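PDB 5GKV: esterase A from Caulobacter crescentus, which probably hydrolyses ester bonds, being a penicillin-binding protein homolog of the serine beta-lactamase family. Local coordinates for residues G42-F47 and V54-G59; A25-V30 and E380-S385; A268-L273 and S357-M362; L202-W207 and L273-G278; D73-L78 and H215-D220. All coordinates share one frame; numbering follows the deposited sequence.

Contacts 1 to 3 lie at the main antiparallel sheet and its two helical layers, contacts 4 and 5 at the small three-stranded sheet. Contact 1 is a hairpin. Contact 2 packs the terminal helices on one face; the centres of contacts 1 and 2 are about 12 Å apart. Contact 3 sets helix 270-281 on the other face, its centre about 8 Å from that of contact 1. Contact 4 shares Leu273 with contact 3 and uses the next turn of that helix. Contact 5 is tied to contact 4 by the salt bridge between Asp205 OD2 and Arg217 NH1, 2.8 Å. The sequence after Leu78 fits the family's Ser-x-x-Lys motif, so contact 5 probably borders the active-site region.

Contact 1 (G42-F47 and V54-G59); sequences GARFAF and VVDLMG
Arg44 and Asp56 form a side-on salt bridge across a beta hairpin, the pair of antiparallel strands 42-49 and 52-60. Arg44 NE meets Asp56 OD1 at 2.6 Å, and Arg44 NH2 meets Asp56 OD2 at 2.8 Å. Each oxygen uses its syn lone pair. The guanidinium and carboxylate planes are only 20° apart, so two bonds hold the groups nearly coplanar. Arg44 CG is anti to the backbone N (chi1 -168°), and the chain then runs extended to NE. Arg44 NH1 has another partner, Pro72 O.

Over one guanidinium face lies Met58 SD, offset toward the rim. The Met58 chain runs beside that of Arg44, with CG of each 3.7 Å apart. Ala43 and Gly59, Phe45 and Leu57, and Phe47 and Val55 are hydrogen-bonded pairs. Arg44 with Met58 and Ala46 with Asp56 are the non-hydrogen-bonded pairs between them.

The side chains of Arg44, Ala46, Asp56 and Met58 share one sheet face, which receives helix 270-281. Those of Ala43, Phe45, Phe47, Val55 and Leu57 share the other, where Phe45 and Leu57 reach helix 25-35. Phe47 CB touches Val55 CB at 4.0 Å. At the start of segment 54-59 there is a classic beta bulge. Phe47 O accepts from Val54 N at 2.7 Å and from Val55 N at 3.1 Å, while Val54 CG2 lies at the edge of the Phe47 ring, 4.0 Å from CD2.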
# COMPACT_ATOMS: atom_id res chain seq x y z
N GLY A 42 -11.22 10.36 12.33
CA GLY A 42 -12.20 10.02 11.32
C GLY A 42 -11.78 8.77 10.57
O GLY A 42 -10.59 8.41 10.54
N ALA A 43 -12.76 8.10 9.97
CA ALA A 43 -12.45 6.86 9.28
C ALA A 43 -13.55 6.51 8.28
O ALA A 43 -14.71 6.94 8.41
CB ALA A 43 -12.27 5.70 10.28
N ARG A 44 -13.18 5.69 7.31
CA ARG A 44 -14.14 5.15 6.36
C ARG A 44 -13.76 3.69 6.10
O ARG A 44 -12.57 3.36 5.96
CB ARG A 44 -14.14 5.97 5.06
CG ARG A 44 -15.30 5.65 4.11
CD ARG A 44 -15.28 6.60 2.92
NE ARG A 44 -16.45 6.49 2.06
CZ ARG A 44 -16.62 7.26 0.98
NH1 ARG A 44 -15.68 8.15 0.65
NH2 ARG A 44 -17.70 7.13 0.23
N PHE A 45 -14.77 2.83 6.07
CA PHE A 45 -14.55 1.41 5.82
C PHE A 45 -15.47 0.98 4.70
O PHE A 45 -16.68 1.23 4.76
CB PHE A 45 -14.82 0.53 7.05
CG PHE A 45 -14.63 -0.95 6.78
CD1 PHE A 45 -13.36 -1.50 6.65
CD2 PHE A 45 -15.73 -1.80 6.68
CE1 PHE A 45 -13.18 -2.87 6.40
CE2 PHE A 45 -15.57 -3.18 6.44
CZ PHE A 45 -14.29 -3.71 6.31
N ALA A 46 -14.91 0.33 3.69
CA ALA A 46 -15.67 -0.12 2.54
C ALA A 46 -15.41 -1.60 2.32
O ALA A 46 -14.27 -2.06 2.44
CB ALA A 46 -15.32 0.69 1.28
N PHE A 47 -16.47 -2.33 1.96
CA PHE A 47 -16.40 -3.76 1.72
C PHE A 47 -17.13 -4.05 0.42
O PHE A 47 -18.21 -3.50 0.18
CB PHE A 47 -17.01 -4.55 2.90
CG PHE A 47 -16.78 -6.02 2.83
CD1 PHE A 47 -15.54 -6.56 3.15
CD2 PHE A 47 -17.81 -6.88 2.48
CE1 PHE A 47 -15.33 -7.93 3.11
CE2 PHE A 47 -17.61 -8.26 2.44
CZ PHE A 47 -16.36 -8.78 2.74
N VAL A 54 -20.54 -2.90 -1.12
CA VAL A 54 -21.79 -3.18 -0.42
C VAL A 54 -21.86 -2.51 0.95
O VAL A 54 -22.97 -2.19 1.41
CB VAL A 54 -22.06 -4.69 -0.30
CG1 VAL A 54 -22.30 -5.30 -1.68
CG2 VAL A 54 -20.92 -5.41 0.40
N VAL A 55 -20.73 -2.28 1.61
CA VAL A 55 -20.68 -1.53 2.86
C VAL A 55 -19.77 -0.34 2.62
O VAL A 55 -18.67 -0.50 2.08
CB VAL A 55 -20.14 -2.37 4.03
CG1 VAL A 55 -20.06 -1.52 5.32
CG2 VAL A 55 -20.99 -3.63 4.23
N ASP A 56 -20.21 0.85 3.02
CA ASP A 56 -19.38 2.04 2.91
C ASP A 56 -19.80 2.96 4.06
O ASP A 56 -20.79 3.69 3.94
CB ASP A 56 -19.57 2.70 1.54
CG ASP A 56 -18.83 4.02 1.41
OD1 ASP A 56 -17.87 4.26 2.18
OD2 ASP A 56 -19.23 4.84 0.54
N LEU A 57 -19.07 2.88 5.17
CA LEU A 57 -19.42 3.61 6.38
C LEU A 57 -18.39 4.68 6.69
O LEU A 57 -17.19 4.45 6.54
CB LEU A 57 -19.52 2.67 7.58
CG LEU A 57 -20.67 1.66 7.55
CD1 LEU A 57 -20.50 0.73 8.72
CD2 LEU A 57 -22.01 2.39 7.60
N MET A 58 -18.88 5.83 7.16
CA MET A 58 -18.07 7.00 7.50
C MET A 58 -18.34 7.40 8.94
O MET A 58 -19.48 7.32 9.40
CB MET A 58 -18.42 8.18 6.58
CG MET A 58 -17.96 7.99 5.12
SD MET A 58 -18.82 9.15 4.03
CE MET A 58 -20.46 8.38 4.02
N GLY A 59 -17.31 7.87 9.65
CA GLY A 59 -17.54 8.39 10.99
C GLY A 59 -16.50 9.43 11.36
O GLY A 59 -15.41 9.47 10.79

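Contact 2 (A25-V30 and E380-S385); sequences AAVREV and EAAYAS
Val27 is wedged against Ala381 and Ala382 where two terminal helices pack side by side. Helix 25-35 and helix 373-384 form an antiparallel pair on one face of the main sheet. The axes of the short segments come within 8.1 Å, and their directions differ by 162°. Ala26, Ala381 and Ala382 carry only a methyl here, consistent with so close an approach.

From CB, the Val27 side chain divides into two methyls with separate tasks. CG1 is anti to the backbone N (chi1 179°). It turns to the sheet, where it meets Phe45 and Val55 of the hairpin. CG2 is anti to the carbonyl carbon and crosses to the other helix. It rests on the backbone of Ala382, 3.5 Å from CA, and close to the Ala381 carbonyl carbon. The methyl of Ala382 lies 3.9 Å from the same CG2, and it also touches Phe47 of strand 42-49.

Ala381 CB points into helix 25-35. It sits near Ala26 O and meets Val30 CG2 at 3.8 Å. Val30 itself goes on to Arg377 and Leu378 of helix 373-384. At the end with Ala26 and Ser385 the contact is more polar and nearer the solvent. Ala26 CB approaches Ser385 OG, and a water links the two residues. This water accepts from Ala26 N at 2.9 Å and donates to Ser385 OG at 3.0 Å. The Ser385 hydroxyl in turn gives its proton to Ala381 O, with OG and O 2.9 Å apart.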
# COMPACT_ATOMS: atom_id res chain seq x y z
N ALA A 25 -24.94 -5.80 9.38
CA ALA A 25 -25.16 -5.02 10.59
C ALA A 25 -24.00 -5.15 11.57
O ALA A 25 -23.69 -4.19 12.28
CB ALA A 25 -26.47 -5.43 11.27
N ALA A 26 -23.36 -6.32 11.65
CA ALA A 26 -22.23 -6.48 12.56
C ALA A 26 -21.09 -5.52 12.22
O ALA A 26 -20.37 -5.06 13.12
CB ALA A 26 -21.72 -7.93 12.53
N VAL A 27 -20.90 -5.22 10.93
CA VAL A 27 -19.85 -4.28 10.55
C VAL A 27 -20.14 -2.90 11.13
O VAL A 27 -19.26 -2.25 11.70
CB VAL A 27 -19.70 -4.24 9.02
CG1 VAL A 27 -18.61 -3.24 8.64
CG2 VAL A 27 -19.31 -5.63 8.50
N ARG A 28 -21.39 -2.43 10.99
CA ARG A 28 -21.74 -1.13 11.56
C ARG A 28 -21.53 -1.11 13.07
O ARG A 28 -21.04 -0.12 13.63
CB ARG A 28 -23.19 -0.76 11.22
CG ARG A 28 -23.61 0.62 11.77
CD ARG A 28 -25.10 0.91 11.60
NE ARG A 28 -25.61 0.89 10.21
CZ ARG A 28 -25.73 1.96 9.41
NH1 ARG A 28 -25.34 3.17 9.81
NH2 ARG A 28 -26.23 1.82 8.19
N GLU A 29 -21.88 -2.21 13.75
CA GLU A 29 -21.68 -2.27 15.20
C GLU A 29 -20.21 -2.13 15.57
O GLU A 29 -19.86 -1.37 16.48
CB GLU A 29 -22.23 -3.60 15.74
CG GLU A 29 -23.73 -3.72 15.68
CD GLU A 29 -24.42 -3.07 16.87
OE1 GLU A 29 -23.77 -2.93 17.94
OE2 GLU A 29 -25.60 -2.71 16.74
N VAL A 30 -19.34 -2.89 14.90
CA VAL A 30 -17.91 -2.83 15.17
C VAL A 30 -17.36 -1.45 14.83
O VAL A 30 -16.55 -0.89 15.58
CB VAL A 30 -17.18 -3.94 14.39
CG1 VAL A 30 -15.66 -3.75 14.48
CG2 VAL A 30 -17.59 -5.33 14.95
N GLU A 380 -13.08 -8.84 10.06
CA GLU A 380 -13.60 -10.07 10.63
C GLU A 380 -15.12 -10.02 10.75
O GLU A 380 -15.81 -11.00 10.45
CB GLU A 380 -12.92 -10.33 11.99
CG GLU A 380 -11.43 -10.67 11.79
CD GLU A 380 -10.69 -11.00 13.08
OE1 GLU A 380 -11.16 -10.59 14.16
OE2 GLU A 380 -9.64 -11.68 13.01
N ALA A 381 -15.67 -8.86 11.11
CA ALA A 381 -17.12 -8.72 11.13
C ALA A 381 -17.72 -8.87 9.73
O ALA A 381 -18.82 -9.43 9.57
CB ALA A 381 -17.52 -7.36 11.72
N ALA A 382 -17.04 -8.33 8.72
CA ALA A 382 -17.57 -8.45 7.36
C ALA A 382 -17.61 -9.91 6.94
O ALA A 382 -18.61 -10.38 6.39
CB ALA A 382 -16.72 -7.62 6.40
N TYR A 383 -16.51 -10.65 7.19
CA TYR A 383 -16.49 -12.07 6.83
C TYR A 383 -17.51 -12.87 7.62
O TYR A 383 -18.11 -13.82 7.09
CB TYR A 383 -15.09 -12.65 7.03
CG TYR A 383 -14.19 -12.50 5.82
CD1 TYR A 383 -13.31 -11.42 5.71
CD2 TYR A 383 -14.20 -13.45 4.80
CE1 TYR A 383 -12.48 -11.28 4.60
CE2 TYR A 383 -13.37 -13.32 3.69
CZ TYR A 383 -12.51 -12.23 3.60
OH TYR A 383 -11.69 -12.10 2.52
N ALA A 384 -17.72 -12.53 8.91
CA ALA A 384 -18.71 -13.24 9.71
C ALA A 384 -20.13 -12.97 9.25
O ALA A 384 -21.06 -13.67 9.68
CB ALA A 384 -18.57 -12.87 11.19
N SER A 385 -20.32 -11.97 8.39
CA SER A 385 -21.62 -11.65 7.84
C SER A 385 -21.92 -12.40 6.55
O SER A 385 -23.05 -12.35 6.06
CB SER A 385 -21.72 -10.14 7.58
OG SER A 385 -21.58 -9.43 8.80
O HOH W 1 -24.07 -8.80 10.34

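Contact 3 (A268-L273 and S357-M362); sequences ATAPAL and SGAYVM
Ala359 and Val361 press two small bumps into the first turn of helix 270-281. This is helix-on-sheet packing, with the helix lying over one face of the main antiparallel sheet. Alternate residues of strand 356-362 serve the two faces. Ala359 and Val361 point to this helix, while Tyr360, between them, points to the opposite face and meets helix 373-384.

The Ala359 methyl fills a shallow hollow on the helix surface. One wall is the Ala270 carbonyl, with Ala270 O 3.5 Å from Ala359 CB. The other wall is Leu273, whose CB lies 3.6 Å from Ala359 CB. In return, the Ala270 methyl settles on the strand between Ala359 O, at 3.7 Å from Ala270 CB, and Val361 CG2. Bump and hollow thus alternate.

Val361 extends the fit toward the start of the helix. Its CG1 is anti to the backbone N (chi1 177°) and faces Ala268 O. Its CG2 lies against Ala270 CA at 3.7 Å and is also touched from the side by Leu273 CD1. The Leu273 and Val361 side chains cross at about a right angle, and CD1 and CG2 are 3.9 Å apart. All the touching residues are buried. Just before the helix, Thr269 is the N-cap. Its OG1 accepts a weak bond from Ala272 N, at 3.3 Å.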
# COMPACT_ATOMS: atom_id res chain seq x y z
N ALA A 268 -6.43 8.48 -1.19
CA ALA A 268 -7.62 7.80 -1.71
C ALA A 268 -8.72 7.84 -0.66
O ALA A 268 -8.50 8.17 0.50
CB ALA A 268 -7.32 6.35 -2.09
N THR A 269 -9.91 7.43 -1.10
CA THR A 269 -11.00 7.06 -0.20
C THR A 269 -11.04 5.54 -0.06
O THR A 269 -10.50 4.80 -0.89
CB THR A 269 -12.36 7.54 -0.71
OG1 THR A 269 -12.68 6.82 -1.91
CG2 THR A 269 -12.36 9.05 -0.97
N ALA A 270 -11.71 5.08 1.00
CA ALA A 270 -11.81 3.64 1.21
C ALA A 270 -12.54 2.94 0.07
O ALA A 270 -12.03 1.91 -0.43
CB ALA A 270 -12.46 3.38 2.57
N PRO A 271 -13.69 3.43 -0.43
CA PRO A 271 -14.32 2.73 -1.57
C PRO A 271 -13.46 2.67 -2.82
O PRO A 271 -13.55 1.69 -3.58
CB PRO A 271 -15.60 3.54 -1.81
CG PRO A 271 -15.85 4.28 -0.56
CD PRO A 271 -14.50 4.58 0.02
N ALA A 272 -12.67 3.70 -3.09
CA ALA A 272 -11.80 3.64 -4.26
C ALA A 272 -10.87 2.44 -4.17
O ALA A 272 -10.72 1.68 -5.15
CB ALA A 272 -11.00 4.94 -4.39
N LEU A 273 -10.27 2.20 -2.99
CA LEU A 273 -9.38 1.05 -2.84
C LEU A 273 -10.15 -0.26 -2.87
O LEU A 273 -9.68 -1.25 -3.44
CB LEU A 273 -8.58 1.17 -1.53
CG LEU A 273 -7.57 2.33 -1.52
CD1 LEU A 273 -7.09 2.58 -0.10
CD2 LEU A 273 -6.39 2.02 -2.45
N SER A 357 -13.42 -7.91 -1.28
CA SER A 357 -12.30 -6.99 -1.09
C SER A 357 -12.73 -5.93 -0.09
O SER A 357 -13.92 -5.78 0.21
CB SER A 357 -11.89 -6.32 -2.42
OG SER A 357 -13.01 -5.61 -2.92
N GLY A 358 -11.76 -5.16 0.40
CA GLY A 358 -12.11 -4.10 1.32
C GLY A 358 -10.96 -3.15 1.56
O GLY A 358 -9.82 -3.39 1.15
N ALA A 359 -11.28 -2.04 2.23
CA ALA A 359 -10.24 -1.11 2.63
C ALA A 359 -10.70 -0.36 3.87
O ALA A 359 -11.88 -0.02 4.01
CB ALA A 359 -9.92 -0.11 1.50
N TYR A 360 -9.75 -0.11 4.77
CA TYR A 360 -9.96 0.73 5.94
C TYR A 360 -9.02 1.93 5.81
O TYR A 360 -7.80 1.74 5.67
CB TYR A 360 -9.67 -0.06 7.21
CG TYR A 360 -9.58 0.76 8.48
CD1 TYR A 360 -10.74 1.23 9.11
CD2 TYR A 360 -8.35 1.04 9.06
CE1 TYR A 360 -10.66 1.97 10.29
CE2 TYR A 360 -8.26 1.77 10.21
CZ TYR A 360 -9.41 2.23 10.83
OH TYR A 360 -9.31 2.97 11.99
N VAL A 361 -9.57 3.14 5.86
CA VAL A 361 -8.78 4.35 5.67
C VAL A 361 -9.13 5.31 6.80
O VAL A 361 -10.30 5.65 6.98
CB VAL A 361 -9.05 4.99 4.30
CG1 VAL A 361 -8.26 6.30 4.17
CG2 VAL A 361 -8.67 4.00 3.15
N MET A 362 -8.13 5.73 7.57
CA MET A 362 -8.40 6.55 8.74
C MET A 362 -7.30 7.58 8.88
O MET A 362 -6.25 7.49 8.25
CB MET A 362 -8.50 5.70 10.02
CG MET A 362 -7.14 5.25 10.62
SD MET A 362 -5.98 4.36 9.53
CE MET A 362 -4.49 5.32 9.83

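Contact 4 (L202-W207 and L273-G278); sequences LGLDLW and LARLMG
Leu206 and Leu276 interlock on the buried side of this contact. Their side chains cross at about a right angle, with Leu206 CD2 against Leu276 CD2 at 3.7 Å. The other methyl, Leu206 CD1, reaches Leu273 CD2 at 4.2 Å, again with the chains at about a right angle. Leu204 CD1 meets Leu276 CD1 more loosely, at 4.4 Å. Ile198 and Cys199 of helix 190-202 also pack on this side.

The other side is polar and nearer the solvent. Gly203 is exposed, and Leu202 and Arg275 are partly exposed. The link between the two sides is Leu204, whose CD2 lies over one face of the Arg275 guanidinium, offset toward the rim. It is closest to Arg275 NH1, at 3.2 Å. The Arg275 chain bends at chi3 (56°), which turns NE from the line of the chain.

Two backbone carbonyls meet the guanidinium edge. Arg275 NH2 donates to Leu202 O at 3.0 Å, in the carbonyl plane. Arg275 NH1 donates to Gly203 O at 3.3 Å; here the donor stands well above the carbonyl plane, with a C=O...N angle of 115°. NH2 also has a salt-bridge partner in Asp287, which lies outside these segments. A cation here would probably be favoured by the negative C-terminal end of helix 190-202. Gly203, with positive phi, closes that helix in a Schellman motif, and Arg275 binds Leu202 O at the helix end and Gly203 O just after it.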
# COMPACT_ATOMS: atom_id res chain seq x y z
N LEU A 202 -12.50 4.80 -14.77
CA LEU A 202 -13.39 4.08 -13.87
C LEU A 202 -13.94 4.96 -12.74
O LEU A 202 -14.69 4.46 -11.90
CB LEU A 202 -12.67 2.85 -13.30
CG LEU A 202 -12.32 1.78 -14.34
CD1 LEU A 202 -11.55 0.60 -13.75
CD2 LEU A 202 -13.59 1.28 -15.03
N GLY A 203 -13.60 6.25 -12.71
CA GLY A 203 -14.04 7.16 -11.67
C GLY A 203 -13.61 6.75 -10.27
O GLY A 203 -14.43 6.75 -9.34
N LEU A 204 -12.34 6.40 -10.08
CA LEU A 204 -11.81 6.03 -8.78
C LEU A 204 -11.16 7.25 -8.13
O LEU A 204 -10.30 7.89 -8.75
CB LEU A 204 -10.80 4.89 -8.89
CG LEU A 204 -11.35 3.60 -9.50
CD1 LEU A 204 -10.27 2.57 -9.69
CD2 LEU A 204 -12.46 3.02 -8.64
N ASP A 205 -11.55 7.54 -6.89
CA ASP A 205 -10.97 8.68 -6.16
C ASP A 205 -9.68 8.21 -5.47
O ASP A 205 -9.61 8.04 -4.25
CB ASP A 205 -11.98 9.25 -5.17
CG ASP A 205 -11.69 10.69 -4.83
OD1 ASP A 205 -10.74 11.29 -5.42
OD2 ASP A 205 -12.42 11.25 -3.99
N LEU A 206 -8.65 8.02 -6.30
CA LEU A 206 -7.38 7.45 -5.89
C LEU A 206 -6.28 8.09 -6.73
O LEU A 206 -6.43 8.22 -7.95
CB LEU A 206 -7.38 5.92 -6.05
CG LEU A 206 -6.00 5.25 -6.13
CD1 LEU A 206 -5.27 5.30 -4.77
CD2 LEU A 206 -6.09 3.82 -6.68
N TRP A 207 -5.20 8.50 -6.07
CA TRP A 207 -4.20 9.36 -6.67
C TRP A 207 -2.81 8.98 -6.18
O TRP A 207 -2.61 8.73 -4.99
CB TRP A 207 -4.43 10.83 -6.30
CG TRP A 207 -5.82 11.32 -6.49
CD1 TRP A 207 -6.93 11.00 -5.75
CD2 TRP A 207 -6.26 12.27 -7.48
NE1 TRP A 207 -8.03 11.66 -6.23
CE2 TRP A 207 -7.66 12.45 -7.28
CE3 TRP A 207 -5.62 12.98 -8.50
CZ2 TRP A 207 -8.41 13.31 -8.07
CZ3 TRP A 207 -6.37 13.83 -9.29
CH2 TRP A 207 -7.76 13.99 -9.07
N LEU A 273 -10.27 2.20 -2.99
CA LEU A 273 -9.38 1.05 -2.84
C LEU A 273 -10.15 -0.26 -2.87
O LEU A 273 -9.68 -1.25 -3.44
CB LEU A 273 -8.58 1.17 -1.53
CG LEU A 273 -7.57 2.33 -1.52
CD1 LEU A 273 -7.09 2.58 -0.10
CD2 LEU A 273 -6.39 2.02 -2.45
N ALA A 274 -11.34 -0.28 -2.26
CA ALA A 274 -12.12 -1.52 -2.25
C ALA A 274 -12.53 -1.91 -3.66
O ALA A 274 -12.53 -3.10 -4.01
CB ALA A 274 -13.36 -1.36 -1.35
N ARG A 275 -12.86 -0.92 -4.50
CA ARG A 275 -13.21 -1.21 -5.89
C ARG A 275 -11.99 -1.70 -6.67
O ARG A 275 -12.09 -2.68 -7.42
CB ARG A 275 -13.82 0.03 -6.54
CG ARG A 275 -15.15 0.44 -5.94
CD ARG A 275 -15.72 1.71 -6.59
NE ARG A 275 -15.85 1.54 -8.02
CZ ARG A 275 -15.77 2.53 -8.91
NH1 ARG A 275 -15.55 3.78 -8.50
NH2 ARG A 275 -15.89 2.27 -10.21
N LEU A 276 -10.84 -1.05 -6.49
CA LEU A 276 -9.64 -1.46 -7.22
C LEU A 276 -9.21 -2.87 -6.83
O LEU A 276 -8.99 -3.72 -7.70
CB LEU A 276 -8.51 -0.45 -6.99
CG LEU A 276 -7.20 -0.76 -7.74
CD1 LEU A 276 -7.42 -0.71 -9.24
CD2 LEU A 276 -6.11 0.21 -7.34
N MET A 277 -9.10 -3.13 -5.52
CA MET A 277 -8.78 -4.49 -5.09
C MET A 277 -9.90 -5.45 -5.44
O MET A 277 -9.65 -6.64 -5.66
CB MET A 277 -8.51 -4.53 -3.58
CG MET A 277 -7.34 -3.68 -3.12
SD MET A 277 -5.77 -4.03 -3.95
CE MET A 277 -5.32 -5.54 -3.08
N GLY A 278 -11.15 -4.96 -5.51
CA GLY A 278 -12.26 -5.80 -5.93
C GLY A 278 -12.06 -6.39 -7.32
O GLY A 278 -12.43 -7.54 -7.58

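Contact 5 (D73-L78 and H215-D220); sequences DTLTAL and HDRVAD
The flat guanidinium of Arg217 has Leu75 on one face and Asp73 at its edge. Leu75 CD1 sits over the centre of the group, 3.5 Å above the plane, and Leu75 CG lies nearer the NH1 side. At the edge, Arg217 NH1 donates to Asp73 O at 2.8 Å, with the oxygen close to the guanidinium plane. The N-H...O angle is 151°. The Arg217 chain leaves the backbone with CG between N and the carbonyl carbon (chi1 65°), then runs extended to NE past the Asp73 carbonyl. Two acids outside these segments add salt bridges: Asp205 to NH1 and Glu214 to NE.

The two backbones run the same way here and are joined by a single bridge between Leu75 and Val218. Leu75 N donates to Arg217 O at 2.8 Å, and Ala219 N donates to Leu75 O at 2.7 Å. The bridge lies just before strand 76-77, an edge strand of a small three-stranded antiparallel sheet. The backbone of Thr76 is hydrogen-bonded to that of Ala268, in the next strand of this sheet.

Side chains flank the bridge. Leu75 CB meets Val218 CG2 at 4.1 Å. The Ala219 methyl touches Thr74 CG2 at 3.8 Å. Thr74 OG1 bonds to a water, and also to the backbone N of Gly71. A second water spans the two segments further on. It accepts from Ala77 N at 2.9 Å and donates to Ala219 O at 3.0 Å.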
# COMPACT_ATOMS: atom_id res chain seq x y z
N ASP A 73 -16.03 12.88 0.12
CA ASP A 73 -14.92 13.31 -0.72
C ASP A 73 -13.63 13.54 0.07
O ASP A 73 -12.67 14.10 -0.46
CB ASP A 73 -15.33 14.58 -1.49
CG ASP A 73 -16.65 14.39 -2.28
OD1 ASP A 73 -16.86 13.32 -2.90
OD2 ASP A 73 -17.50 15.31 -2.25
N THR A 74 -13.59 13.10 1.33
CA THR A 74 -12.39 13.29 2.14
C THR A 74 -11.29 12.33 1.68
O THR A 74 -11.47 11.11 1.76
CB THR A 74 -12.70 13.06 3.61
OG1 THR A 74 -13.58 14.08 4.11
CG2 THR A 74 -11.42 13.05 4.43
N LEU A 75 -10.15 12.86 1.24
CA LEU A 75 -8.97 12.07 0.90
C LEU A 75 -8.05 11.92 2.11
O LEU A 75 -8.00 12.81 2.96
CB LEU A 75 -8.17 12.71 -0.24
CG LEU A 75 -8.88 12.81 -1.59
CD1 LEU A 75 -8.06 13.68 -2.55
CD2 LEU A 75 -9.05 11.39 -2.13
N THR A 76 -7.33 10.80 2.17
CA THR A 76 -6.36 10.57 3.24
C THR A 76 -5.08 9.99 2.66
O THR A 76 -5.12 9.17 1.75
CB THR A 76 -6.90 9.62 4.35
OG1 THR A 76 -8.17 10.09 4.81
CG2 THR A 76 -5.97 9.58 5.56
N ALA A 77 -3.95 10.42 3.20
CA ALA A 77 -2.68 9.76 2.89
C ALA A 77 -2.73 8.27 3.25
O ALA A 77 -3.12 7.91 4.35
CB ALA A 77 -1.54 10.45 3.63
N LEU A 78 -2.29 7.42 2.32
CA LEU A 78 -2.37 5.97 2.48
C LEU A 78 -1.10 5.35 3.03
O LEU A 78 -1.13 4.19 3.46
CB LEU A 78 -2.70 5.30 1.13
CG LEU A 78 -3.98 5.76 0.43
CD1 LEU A 78 -4.13 5.06 -0.95
CD2 LEU A 78 -5.23 5.54 1.33
N HIS A 215 -6.11 19.51 -2.62
CA HIS A 215 -5.50 19.49 -1.29
C HIS A 215 -6.48 19.87 -0.19
O HIS A 215 -6.33 19.41 0.95
CB HIS A 215 -4.28 20.41 -1.24
CG HIS A 215 -3.10 19.88 -1.98
ND1 HIS A 215 -1.84 20.43 -1.87
CD2 HIS A 215 -2.98 18.85 -2.85
CE1 HIS A 215 -1.00 19.76 -2.64
NE2 HIS A 215 -1.67 18.79 -3.25
N ASP A 216 -7.50 20.68 -0.50
CA ASP A 216 -8.40 21.15 0.55
C ASP A 216 -9.28 20.05 1.11
O ASP A 216 -9.83 20.22 2.21
CB ASP A 216 -9.27 22.30 0.05
CG ASP A 216 -8.48 23.60 -0.15
OD1 ASP A 216 -9.03 24.54 -0.79
OD2 ASP A 216 -7.32 23.67 0.33
N ARG A 217 -9.45 18.93 0.41
CA ARG A 217 -10.26 17.83 0.94
C ARG A 217 -9.40 16.71 1.53
O ARG A 217 -9.93 15.62 1.82
CB ARG A 217 -11.21 17.29 -0.13
CG ARG A 217 -10.56 16.63 -1.33
CD ARG A 217 -11.55 16.60 -2.51
NE ARG A 217 -11.02 15.94 -3.71
CZ ARG A 217 -11.18 14.65 -3.98
NH1 ARG A 217 -11.84 13.86 -3.14
NH2 ARG A 217 -10.68 14.13 -5.09
N VAL A 218 -8.11 16.95 1.72
CA VAL A 218 -7.22 15.98 2.35
C VAL A 218 -7.34 16.10 3.87
O VAL A 218 -7.24 17.20 4.43
CB VAL A 218 -5.77 16.21 1.89
CG1 VAL A 218 -4.81 15.36 2.75
CG2 VAL A 218 -5.64 15.84 0.43
N ALA A 219 -7.55 14.97 4.54
CA ALA A 219 -7.73 14.97 5.98
C ALA A 219 -6.44 15.33 6.70
O ALA A 219 -5.35 14.98 6.26
CB ALA A 219 -8.19 13.58 6.45
N ASP A 220 -6.57 16.05 7.82
CA ASP A 220 -5.48 16.13 8.79
C ASP A 220 -5.13 14.74 9.30
O ASP A 220 -5.99 13.88 9.48
CB ASP A 220 -5.87 16.95 10.03
CG ASP A 220 -6.09 18.41 9.74
OD1 ASP A 220 -5.67 18.90 8.67
OD2 ASP A 220 -6.69 19.07 10.62
O HOH W 2 -12.59 16.67 3.82
O HOH W 3 -3.93 12.77 4.89